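Local atomic coordinates of Phosphoglucosamine/phosphogalactosamine mutase (Sulfolobus tokodaii, PDB entry 2F7L), a protein that catalyses the interconversion of glucosamine 6-phosphate and glucosamine 1-phosphate, and of the matching galactosamine phosphates, on the way to UDP-GlcNAc and UDP-GalNAc. Residues 441-444 with 445-449; 356-359 with 360-364; 123-126 with 127-131. All coordinates share one frame; numbering follows the deposited sequence.

Interaction 1: residues 441-444 with 445-449; sequences ANNL and VNELK
The side chain of Leu448 rests on the carbonyl of Leu444, one turn back, in a local i to i+4 contact within helix 438-452, the last helix of the C-terminal domain, which packs on the antiparallel sheet of that domain. Four backbone bonds join the turns. Leu448 N gives its hydrogen to Leu444 O at 3.0 Å, with the N-H...O angle at 176°, and the equivalent bonds run from Val445 N to Ala441 O, Asn446 N to Asn442 O and Glu447 N to Asn443 O. Leu448 leans back, its CG 3.3 Å from Leu444 O. This follows from its first torsion (chi1 -65°), which sets CG beside the backbone N and opposite the carbonyl carbon. Val445 does much the same with one branch, CG2 resting 3.2 Å from Ala441 O. On the apolar side, Leu444 and Leu448 touch Tyr396 of helix 385-396 and the strand 416-422, while Val445 lies over strands 371-378 and 428-435. The polar side carries Asn442 and Asn446, whose amide planes stand 89° apart, nearly perpendicular. Asn446 CG folds back to 3.3 Å from Asn442 O, close to the backbone carbonyl of the preceding turn. Glu447 CG, beside its own backbone N, lies 3.8 Å from Asn443 O, and the carboxylate beyond it makes a salt bridge to Lys450. The chemistry is that of an amphipathic helix: apolar branches pack on the sheet and helix 385-396, while amides and a paired charge occupy the outer side.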
ATOM      1  N   ALA A 441       8.039 -14.783  22.642  1.00 51.94           N
ATOM      2  CA  ALA A 441       7.821 -14.678  21.208  1.00 51.09           C
ATOM      3  C   ALA A 441       8.729 -15.640  20.448  1.00 50.32           C
ATOM      4  O   ALA A 441       8.291 -16.376  19.561  1.00 50.18           O
ATOM      5  CB  ALA A 441       8.071 -13.261  20.752  1.00 51.76           C
ATOM      6  N   ASN A 442      10.006 -15.630  20.789  1.00 49.39           N
ATOM      7  CA  ASN A 442      10.937 -16.517  20.126  1.00 48.35           C
ATOM      8  C   ASN A 442      10.495 -17.955  20.351  1.00 46.77           C
ATOM      9  O   ASN A 442      10.472 -18.781  19.440  1.00 45.39           O
ATOM     10  CB  ASN A 442      12.326 -16.312  20.689  1.00 50.08           C
ATOM     11  CG  ASN A 442      13.361 -17.039  19.894  1.00 52.29           C
ATOM     12  OD1 ASN A 442      13.612 -16.691  18.737  1.00 53.63           O
ATOM     13  ND2 ASN A 442      13.966 -18.073  20.489  1.00 53.14           N
ATOM     14  N   ASN A 443      10.147 -18.238  21.596  1.00 46.12           N
ATOM     15  CA  ASN A 443       9.671 -19.547  21.998  1.00 45.25           C
ATOM     16  C   ASN A 443       8.453 -19.917  21.147  1.00 44.53           C
ATOM     17  O   ASN A 443       8.372 -21.019  20.583  1.00 44.29           O
ATOM     18  CB  ASN A 443       9.291 -19.501  23.477  1.00 45.75           C
ATOM     19  CG  ASN A 443       8.401 -20.649  23.878  1.00 46.29           C
ATOM     20  OD1 ASN A 443       8.837 -21.800  23.921  1.00 46.10           O
ATOM     21  ND2 ASN A 443       7.132 -20.347  24.158  1.00 46.22           N
ATOM     22  N   LEU A 444       7.504 -18.986  21.061  1.00 43.43           N
ATOM     23  CA  LEU A 444       6.285 -19.176  20.269  1.00 42.69           C
ATOM     24  C   LEU A 444       6.586 -19.660  18.866  1.00 43.13           C
ATOM     25  O   LEU A 444       6.045 -20.674  18.399  1.00 43.29           O
ATOM     26  CB  LEU A 444       5.514 -17.865  20.152  1.00 41.18           C
ATOM     27  CG  LEU A 444       4.540 -17.560  21.280  1.00 40.49           C
ATOM     28  CD1 LEU A 444       3.978 -16.160  21.117  1.00 39.70           C
ATOM     29  CD2 LEU A 444       3.450 -18.611  21.276  1.00 39.03           C
ATOM     30  N   VAL A 445       7.449 -18.907  18.195  1.00 43.02           N
ATOM     31  CA  VAL A 445       7.831 -19.224  16.840  1.00 43.39           C
ATOM     32  C   VAL A 445       8.343 -20.647  16.759  1.00 43.97           C
ATOM     33  O   VAL A 445       7.946 -21.407  15.866  1.00 43.92           O
ATOM     34  CB  VAL A 445       8.899 -18.242  16.347  1.00 43.53           C
ATOM     35  CG1 VAL A 445       9.359 -18.613  14.927  1.00 43.02           C
ATOM     36  CG2 VAL A 445       8.332 -16.829  16.384  1.00 43.43           C
ATOM     37  N   ASN A 446       9.208 -21.013  17.703  1.00 44.24           N
ATOM     38  CA  ASN A 446       9.774 -22.352  17.728  1.00 44.59           C
ATOM     39  C   ASN A 446       8.724 -23.436  17.780  1.00 44.17           C
ATOM     40  O   ASN A 446       8.768 -24.380  16.987  1.00 43.07           O
ATOM     41  CB  ASN A 446      10.725 -22.495  18.899  1.00 45.44           C
ATOM     42  CG  ASN A 446      11.951 -21.647  18.728  1.00 46.59           C
ATOM     43  OD1 ASN A 446      12.536 -21.610  17.641  1.00 46.49           O
ATOM     44  ND2 ASN A 446      12.356 -20.956  19.793  1.00 47.36           N
ATOM     45  N   GLU A 447       7.786 -23.303  18.715  1.00 44.54           N
ATOM     46  CA  GLU A 447       6.706 -24.281  18.841  1.00 44.76           C
ATOM     47  C   GLU A 447       5.965 -24.385  17.505  1.00 43.89           C
ATOM     48  O   GLU A 447       5.821 -25.463  16.926  1.00 43.06           O
ATOM     49  CB  GLU A 447       5.722 -23.860  19.945  1.00 46.07           C
ATOM     50  CG  GLU A 447       6.214 -24.069  21.369  1.00 47.54           C
ATOM     51  CD  GLU A 447       6.917 -25.413  21.529  1.00 49.32           C
ATOM     52  OE1 GLU A 447       8.138 -25.472  21.255  1.00 49.47           O
ATOM     53  OE2 GLU A 447       6.254 -26.414  21.907  1.00 49.56           O
ATOM     54  N   LEU A 448       5.510 -23.238  17.021  1.00 43.07           N
ATOM     55  CA  LEU A 448       4.783 -23.185  15.771  1.00 42.94           C
ATOM     56  C   LEU A 448       5.567 -23.855  14.636  1.00 43.28           C
ATOM     57  O   LEU A 448       5.013 -24.694  13.903  1.00 42.40           O
ATOM     58  CB  LEU A 448       4.448 -21.721  15.437  1.00 41.39           C
ATOM     59  CG  LEU A 448       3.494 -21.018  16.412  1.00 39.80           C
ATOM     60  CD1 LEU A 448       3.533 -19.530  16.168  1.00 39.19           C
ATOM     61  CD2 LEU A 448       2.078 -21.552  16.260  1.00 37.44           C
ATOM     62  N   LYS A 449       6.847 -23.493  14.503  1.00 43.46           N
ATOM     63  CA  LYS A 449       7.713 -24.055  13.459  1.00 44.26           C
ATOM     64  C   LYS A 449       7.594 -25.581  13.466  1.00 44.68           C
ATOM     65  O   LYS A 449       7.463 -26.206  12.415  1.00 43.82           O
ATOM     66  CB  LYS A 449       9.174 -23.636  13.701  1.00 44.76           C
ATOM     67  CG  LYS A 449      10.141 -23.831  12.529  1.00 44.80           C
ATOM     68  CD  LYS A 449      11.333 -22.897  12.722  1.00 46.86           C
ATOM     69  CE  LYS A 449      12.204 -22.703  11.467  1.00 49.33           C
ATOM     70  NZ  LYS A 449      13.193 -23.802  11.171  1.00 49.62           N
TER

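Interaction 2: residues 356-359 with 360-364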
ATOM      1  N   GLU A 356       0.257  17.582  19.171  1.00 55.61           N
ATOM      2  CA  GLU A 356       0.656  16.943  20.424  1.00 55.77           C
ATOM      3  C   GLU A 356       1.858  17.679  21.009  1.00 56.23           C
ATOM      4  O   GLU A 356       2.208  17.512  22.179  1.00 56.21           O
ATOM      5  CB  GLU A 356       1.012  15.478  20.183  1.00 55.45           C
ATOM      6  CG  GLU A 356      -0.125  14.658  19.600  1.00 56.27           C
ATOM      7  CD  GLU A 356      -1.294  14.513  20.553  1.00 56.59           C
ATOM      8  OE1 GLU A 356      -1.024  14.160  21.715  1.00 57.71           O
ATOM      9  OE2 GLU A 356      -2.468  14.732  20.154  1.00 55.91           O
ATOM     10  N   ASN A 357       2.477  18.503  20.173  1.00 56.58           N
ATOM     11  CA  ASN A 357       3.644  19.275  20.554  1.00 56.63           C
ATOM     12  C   ASN A 357       4.723  18.410  21.211  1.00 55.65           C
ATOM     13  O   ASN A 357       5.477  18.870  22.069  1.00 55.42           O
ATOM     14  CB  ASN A 357       3.245  20.408  21.488  1.00 58.54           C
ATOM     15  CG  ASN A 357       4.288  21.508  21.530  1.00 60.81           C
ATOM     16  OD1 ASN A 357       4.205  22.439  22.338  1.00 62.65           O
ATOM     17  ND2 ASN A 357       5.280  21.413  20.643  1.00 61.88           N
ATOM     18  N   VAL A 358       4.788  17.153  20.785  1.00 54.39           N
ATOM     19  CA  VAL A 358       5.761  16.187  21.287  1.00 52.90           C
ATOM     20  C   VAL A 358       6.617  15.722  20.107  1.00 51.95           C
ATOM     21  O   VAL A 358       6.166  15.766  18.967  1.00 52.09           O
ATOM     22  CB  VAL A 358       5.031  14.986  21.894  1.00 52.78           C
ATOM     23  CG1 VAL A 358       5.963  13.831  22.047  1.00 53.00           C
ATOM     24  CG2 VAL A 358       4.452  15.373  23.226  1.00 52.58           C
ATOM     25  N   SER A 359       7.843  15.276  20.365  1.00 50.59           N
ATOM     26  CA  SER A 359       8.701  14.819  19.276  1.00 49.19           C
ATOM     27  C   SER A 359       8.247  13.461  18.751  1.00 48.68           C
ATOM     28  O   SER A 359       7.585  12.690  19.458  1.00 48.08           O
ATOM     29  CB  SER A 359      10.159  14.718  19.727  1.00 48.84           C
ATOM     30  OG  SER A 359      10.377  13.541  20.480  1.00 49.58           O
ATOM     31  N   SER A 360       8.611  13.183  17.501  1.00 47.84           N
ATOM     32  CA  SER A 360       8.256  11.935  16.850  1.00 46.65           C
ATOM     33  C   SER A 360       8.699  10.748  17.701  1.00 46.29           C
ATOM     34  O   SER A 360       7.945   9.791  17.886  1.00 45.65           O
ATOM     35  CB  SER A 360       8.920  11.860  15.478  1.00 46.31           C
ATOM     36  OG  SER A 360      10.326  11.731  15.612  1.00 45.90           O
ATOM     37  N   ALA A 361       9.925  10.810  18.211  1.00 45.72           N
ATOM     38  CA  ALA A 361      10.447   9.728  19.043  1.00 46.27           C
ATOM     39  C   ALA A 361       9.539   9.471  20.241  1.00 46.79           C
ATOM     40  O   ALA A 361       9.185   8.332  20.535  1.00 46.13           O
ATOM     41  CB  ALA A 361      11.849  10.065  19.519  1.00 45.46           C
ATOM     42  N   GLU A 362       9.150  10.538  20.929  1.00 48.33           N
ATOM     43  CA  GLU A 362       8.295  10.382  22.085  1.00 49.59           C
ATOM     44  C   GLU A 362       6.928   9.874  21.666  1.00 49.27           C
ATOM     45  O   GLU A 362       6.418   8.916  22.242  1.00 50.10           O
ATOM     46  CB  GLU A 362       8.131  11.700  22.839  1.00 50.97           C
ATOM     47  CG  GLU A 362       7.333  11.500  24.126  1.00 54.22           C
ATOM     48  CD  GLU A 362       6.906  12.792  24.804  1.00 56.14           C
ATOM     49  OE1 GLU A 362       7.765  13.698  24.951  1.00 56.21           O
ATOM     50  OE2 GLU A 362       5.709  12.883  25.200  1.00 56.65           O
ATOM     51  N   LEU A 363       6.347  10.528  20.662  1.00 48.50           N
ATOM     52  CA  LEU A 363       5.027  10.173  20.128  1.00 47.06           C
ATOM     53  C   LEU A 363       4.889   8.669  19.940  1.00 46.28           C
ATOM     54  O   LEU A 363       3.933   8.054  20.395  1.00 45.27           O
ATOM     55  CB  LEU A 363       4.825  10.862  18.778  1.00 46.56           C
ATOM     56  CG  LEU A 363       3.418  11.160  18.255  1.00 46.08           C
ATOM     57  CD1 LEU A 363       3.276  10.570  16.874  1.00 45.78           C
ATOM     58  CD2 LEU A 363       2.364  10.610  19.187  1.00 46.04           C
ATOM     59  N   PHE A 364       5.859   8.087  19.251  1.00 46.54           N
ATOM     60  CA  PHE A 364       5.858   6.660  18.988  1.00 46.46           C
ATOM     61  C   PHE A 364       5.970   5.837  20.249  1.00 46.35           C
ATOM     62  O   PHE A 364       5.347   4.770  20.365  1.00 45.68           O
ATOM     63  CB  PHE A 364       6.989   6.301  18.024  1.00 46.88           C
ATOM     64  CG  PHE A 364       6.592   6.417  16.588  1.00 47.73           C
ATOM     65  CD1 PHE A 364       6.991   7.512  15.825  1.00 47.88           C
ATOM     66  CD2 PHE A 364       5.749   5.458  16.014  1.00 47.37           C
ATOM     67  CE1 PHE A 364       6.549   7.650  14.520  1.00 47.58           C
ATOM     68  CE2 PHE A 364       5.307   5.588  14.713  1.00 47.15           C
ATOM     69  CZ  PHE A 364       5.703   6.684  13.964  1.00 47.80           C
TER
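Ser359 ends the extended link that leads from helix 342-356 into helix 360-365, and from Ser360 onward the backbone is helical. Asn357 leaves the first helix with positive phi (50°), and Val358 and Ser359 then take beta-like angles before the new helix starts. Its first turn is closed by Leu363 N, which donates to Ser359 O at 2.8 Å in a nearly straight bond. The side chain of Ser359 serves the same turn: OG accepts from Glu362 N at 3.3 Å, a long but well-directed capping bond. The first torsion of Ser359 (chi1 78°) makes this possible, since it sets OG between its own N and carbonyl carbon, turned to the start of the helix. Ala361 CB lies 3.9 Å from Ser359 OG. Beside the cap, the side chains of Val358 and Glu362 cross at about a right angle, though how closely they approach is doubtful. The glutamate carboxylate is paired with Arg366 in a salt bridge. Ser360 turns the other way, its OG bonded to Ser252 N and Asp235 O, while Leu363 packs on Leu265, Leu352 and Leu353. The arrangement is a serine N-cap at the start of a short helix of the third alpha/beta/alpha domain, with the next serine, Ser360, joining that helix through its OG to residues of the second.

Interaction 3: residues 123-126 with 127-131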
ATOM      1  N   GLU A 123     -13.263 -10.923 -15.227  1.00 36.79           N
ATOM      2  CA  GLU A 123     -13.886 -10.539 -16.484  1.00 36.44           C
ATOM      3  C   GLU A 123     -12.787 -10.210 -17.497  1.00 35.11           C
ATOM      4  O   GLU A 123     -12.790 -10.690 -18.622  1.00 34.76           O
ATOM      5  CB  GLU A 123     -14.808  -9.342 -16.273  1.00 37.50           C
ATOM      6  CG  GLU A 123     -16.059  -9.681 -15.489  1.00 40.38           C
ATOM      7  CD  GLU A 123     -16.903  -8.460 -15.143  1.00 41.71           C
ATOM      8  OE1 GLU A 123     -16.839  -7.448 -15.876  1.00 43.01           O
ATOM      9  OE2 GLU A 123     -17.646  -8.523 -14.139  1.00 42.94           O
ATOM     10  N   ILE A 124     -11.834  -9.398 -17.073  1.00 34.08           N
ATOM     11  CA  ILE A 124     -10.727  -9.014 -17.928  1.00 32.89           C
ATOM     12  C   ILE A 124      -9.941 -10.252 -18.348  1.00 32.03           C
ATOM     13  O   ILE A 124      -9.584 -10.405 -19.515  1.00 29.93           O
ATOM     14  CB  ILE A 124      -9.793  -8.014 -17.185  1.00 32.47           C
ATOM     15  CG1 ILE A 124     -10.496  -6.658 -17.064  1.00 31.24           C
ATOM     16  CG2 ILE A 124      -8.439  -7.927 -17.893  1.00 31.86           C
ATOM     17  CD1 ILE A 124      -9.757  -5.644 -16.223  1.00 30.20           C
ATOM     18  N   GLU A 125      -9.675 -11.123 -17.379  1.00 32.59           N
ATOM     19  CA  GLU A 125      -8.941 -12.357 -17.616  1.00 33.25           C
ATOM     20  C   GLU A 125      -9.655 -13.203 -18.691  1.00 32.60           C
ATOM     21  O   GLU A 125      -9.010 -13.723 -19.600  1.00 32.13           O
ATOM     22  CB  GLU A 125      -8.826 -13.123 -16.305  1.00 34.80           C
ATOM     23  CG  GLU A 125      -7.436 -13.656 -15.967  1.00 39.52           C
ATOM     24  CD  GLU A 125      -7.032 -13.366 -14.503  1.00 42.12           C
ATOM     25  OE1 GLU A 125      -7.914 -13.448 -13.609  1.00 42.66           O
ATOM     26  OE2 GLU A 125      -5.835 -13.062 -14.243  1.00 42.89           O
ATOM     27  N   ASP A 126     -10.982 -13.320 -18.593  1.00 32.17           N
ATOM     28  CA  ASP A 126     -11.753 -14.087 -19.571  1.00 32.09           C
ATOM     29  C   ASP A 126     -11.599 -13.445 -20.945  1.00 31.13           C
ATOM     30  O   ASP A 126     -11.292 -14.130 -21.918  1.00 31.18           O
ATOM     31  CB  ASP A 126     -13.244 -14.125 -19.209  1.00 34.39           C
ATOM     32  CG  ASP A 126     -14.070 -14.926 -20.229  1.00 37.12           C
ATOM     33  OD1 ASP A 126     -13.796 -16.141 -20.361  1.00 38.60           O
ATOM     34  OD2 ASP A 126     -14.970 -14.356 -20.905  1.00 37.01           O
ATOM     35  N   LEU A 127     -11.843 -12.133 -21.017  1.00 29.58           N
ATOM     36  CA  LEU A 127     -11.707 -11.366 -22.255  1.00 27.67           C
ATOM     37  C   LEU A 127     -10.338 -11.604 -22.851  1.00 27.46           C
ATOM     38  O   LEU A 127     -10.205 -11.911 -24.031  1.00 27.75           O
ATOM     39  CB  LEU A 127     -11.890  -9.877 -21.984  1.00 25.58           C
ATOM     40  CG  LEU A 127     -13.318  -9.568 -21.548  1.00 24.16           C
ATOM     41  CD1 LEU A 127     -13.459  -8.131 -21.151  1.00 22.32           C
ATOM     42  CD2 LEU A 127     -14.251  -9.909 -22.692  1.00 23.95           C
ATOM     43  N   PHE A 128      -9.317 -11.474 -22.024  1.00 27.85           N
ATOM     44  CA  PHE A 128      -7.957 -11.700 -22.468  1.00 28.87           C
ATOM     45  C   PHE A 128      -7.834 -13.080 -23.118  1.00 29.43           C
ATOM     46  O   PHE A 128      -7.430 -13.176 -24.277  1.00 30.31           O
ATOM     47  CB  PHE A 128      -7.004 -11.571 -21.279  1.00 29.35           C
ATOM     48  CG  PHE A 128      -5.561 -11.823 -21.608  1.00 29.32           C
ATOM     49  CD1 PHE A 128      -5.061 -13.127 -21.654  1.00 29.62           C
ATOM     50  CD2 PHE A 128      -4.693 -10.754 -21.850  1.00 29.07           C
ATOM     51  CE1 PHE A 128      -3.721 -13.367 -21.934  1.00 30.23           C
ATOM     52  CE2 PHE A 128      -3.339 -10.969 -22.135  1.00 29.34           C
ATOM     53  CZ  PHE A 128      -2.850 -12.280 -22.177  1.00 30.67           C
ATOM     54  N   PHE A 129      -8.209 -14.142 -22.403  1.00 29.19           N
ATOM     55  CA  PHE A 129      -8.101 -15.500 -22.954  1.00 29.11           C
ATOM     56  C   PHE A 129      -9.030 -15.867 -24.122  1.00 28.96           C
ATOM     57  O   PHE A 129      -8.617 -16.556 -25.045  1.00 28.49           O
ATOM     58  CB  PHE A 129      -8.235 -16.529 -21.831  1.00 29.86           C
ATOM     59  CG  PHE A 129      -7.106 -16.470 -20.819  1.00 30.92           C
ATOM     60  CD1 PHE A 129      -5.779 -16.629 -21.225  1.00 30.42           C
ATOM     61  CD2 PHE A 129      -7.366 -16.210 -19.473  1.00 31.12           C
ATOM     62  CE1 PHE A 129      -4.729 -16.524 -20.310  1.00 30.74           C
ATOM     63  CE2 PHE A 129      -6.314 -16.100 -18.539  1.00 32.11           C
ATOM     64  CZ  PHE A 129      -4.997 -16.257 -18.959  1.00 31.43           C
ATOM     65  N   THR A 130     -10.272 -15.409 -24.093  1.00 28.96           N
ATOM     66  CA  THR A 130     -11.203 -15.698 -25.178  1.00 29.54           C
ATOM     67  C   THR A 130     -11.008 -14.687 -26.305  1.00 29.56           C
ATOM     68  O   THR A 130     -11.592 -14.813 -27.379  1.00 27.17           O
ATOM     69  CB  THR A 130     -12.642 -15.538 -24.725  1.00 31.09           C
ATOM     70  OG1 THR A 130     -12.810 -14.198 -24.227  1.00 32.02           O
ATOM     71  CG2 THR A 130     -13.011 -16.576 -23.651  1.00 31.31           C
ATOM     72  N   GLU A 131     -10.213 -13.662 -26.022  1.00 30.40           N
ATOM     73  CA  GLU A 131      -9.934 -12.593 -26.974  1.00 31.72           C
ATOM     74  C   GLU A 131     -11.187 -11.911 -27.541  1.00 31.05           C
ATOM     75  O   GLU A 131     -11.216 -11.556 -28.715  1.00 30.92           O
ATOM     76  CB  GLU A 131      -9.047 -13.113 -28.126  1.00 32.24           C
ATOM     77  CG  GLU A 131      -7.964 -14.057 -27.640  1.00 35.45           C
ATOM     78  CD  GLU A 131      -6.724 -14.100 -28.530  1.00 36.78           C
ATOM     79  OE1 GLU A 131      -6.869 -14.251 -29.752  1.00 37.19           O
ATOM     80  OE2 GLU A 131      -5.592 -14.005 -27.998  1.00 37.64           O
TER
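Glu125 and Phe129 lie side by side and point the same way across one turn of helix 118-130, an i to i+4 pair near the C-terminal end of this helix in the first alpha/beta/alpha domain. The carboxylate of Glu125 and the ring of Phe129 are close to parallel, their planes 16° apart. The touch itself is made by the aliphatic part of the glutamate, whose CG comes within 3.7 Å of Phe129 CE2. The carboxylate points away from the ring, and its OE2 accepts hydrogen bonds from the backbone N atoms of Leu4 and Phe5, so Glu125 joins the N-terminal loop of the chain to this helix. With CG of Phe129 beside its own backbone N (chi1 -65°), the ring swings back along the helix and brings CD2 to 3.0 Å from Glu125 O. Phe128 takes another direction, with CG opposite its backbone N (chi1 178°), and packs against Leu22 and Lys25 of helix 20-34. Its CD1 stands 3.6 Å above one face of the Phe129 ring, offset toward the rim. Ile124 faces the same helix through Phe33, while Leu127 leans back so that its CG lies 3.2 Å from Glu123 O. On the outer side, Asp126 and Thr130 are set at a slant to each other: Asp126 OD1 faces the threonine methyl CG2, and OD2 is held in a salt bridge by Arg132. Beyond Thr130 the helix stops, and Glu131 takes positive phi. In this last turn Asp126 O receives two donors: Thr130 N almost straight on at 2.7 Å, and Thr130 OG1 at 2.8 Å from above the carbonyl plane.

In the fold
The three contacts follow one another along the chain as 123-131, 356-364 and 441-449, in domains I, III and the C-terminal domain, and share no helix. None touches another: the nearest atoms of interactions 1 and 2 are about 18 Å apart, and the centres of interactions 2 and 3, on opposite sides of the chain's centre, about 51 Å. All are partly buried, away from the phosphoserine and magnesium sites inferred by similarity. Interaction 1 is mid-helix with its apolar side on a sheet; interaction 2 lies at a helix start, where a serine hydroxyl accepts; interaction 3 lies near a helix end, where a threonine hydroxyl donates. Interactions 2 and 3 each pair an acid with a following arginine, whereas interaction 1 uses lysine.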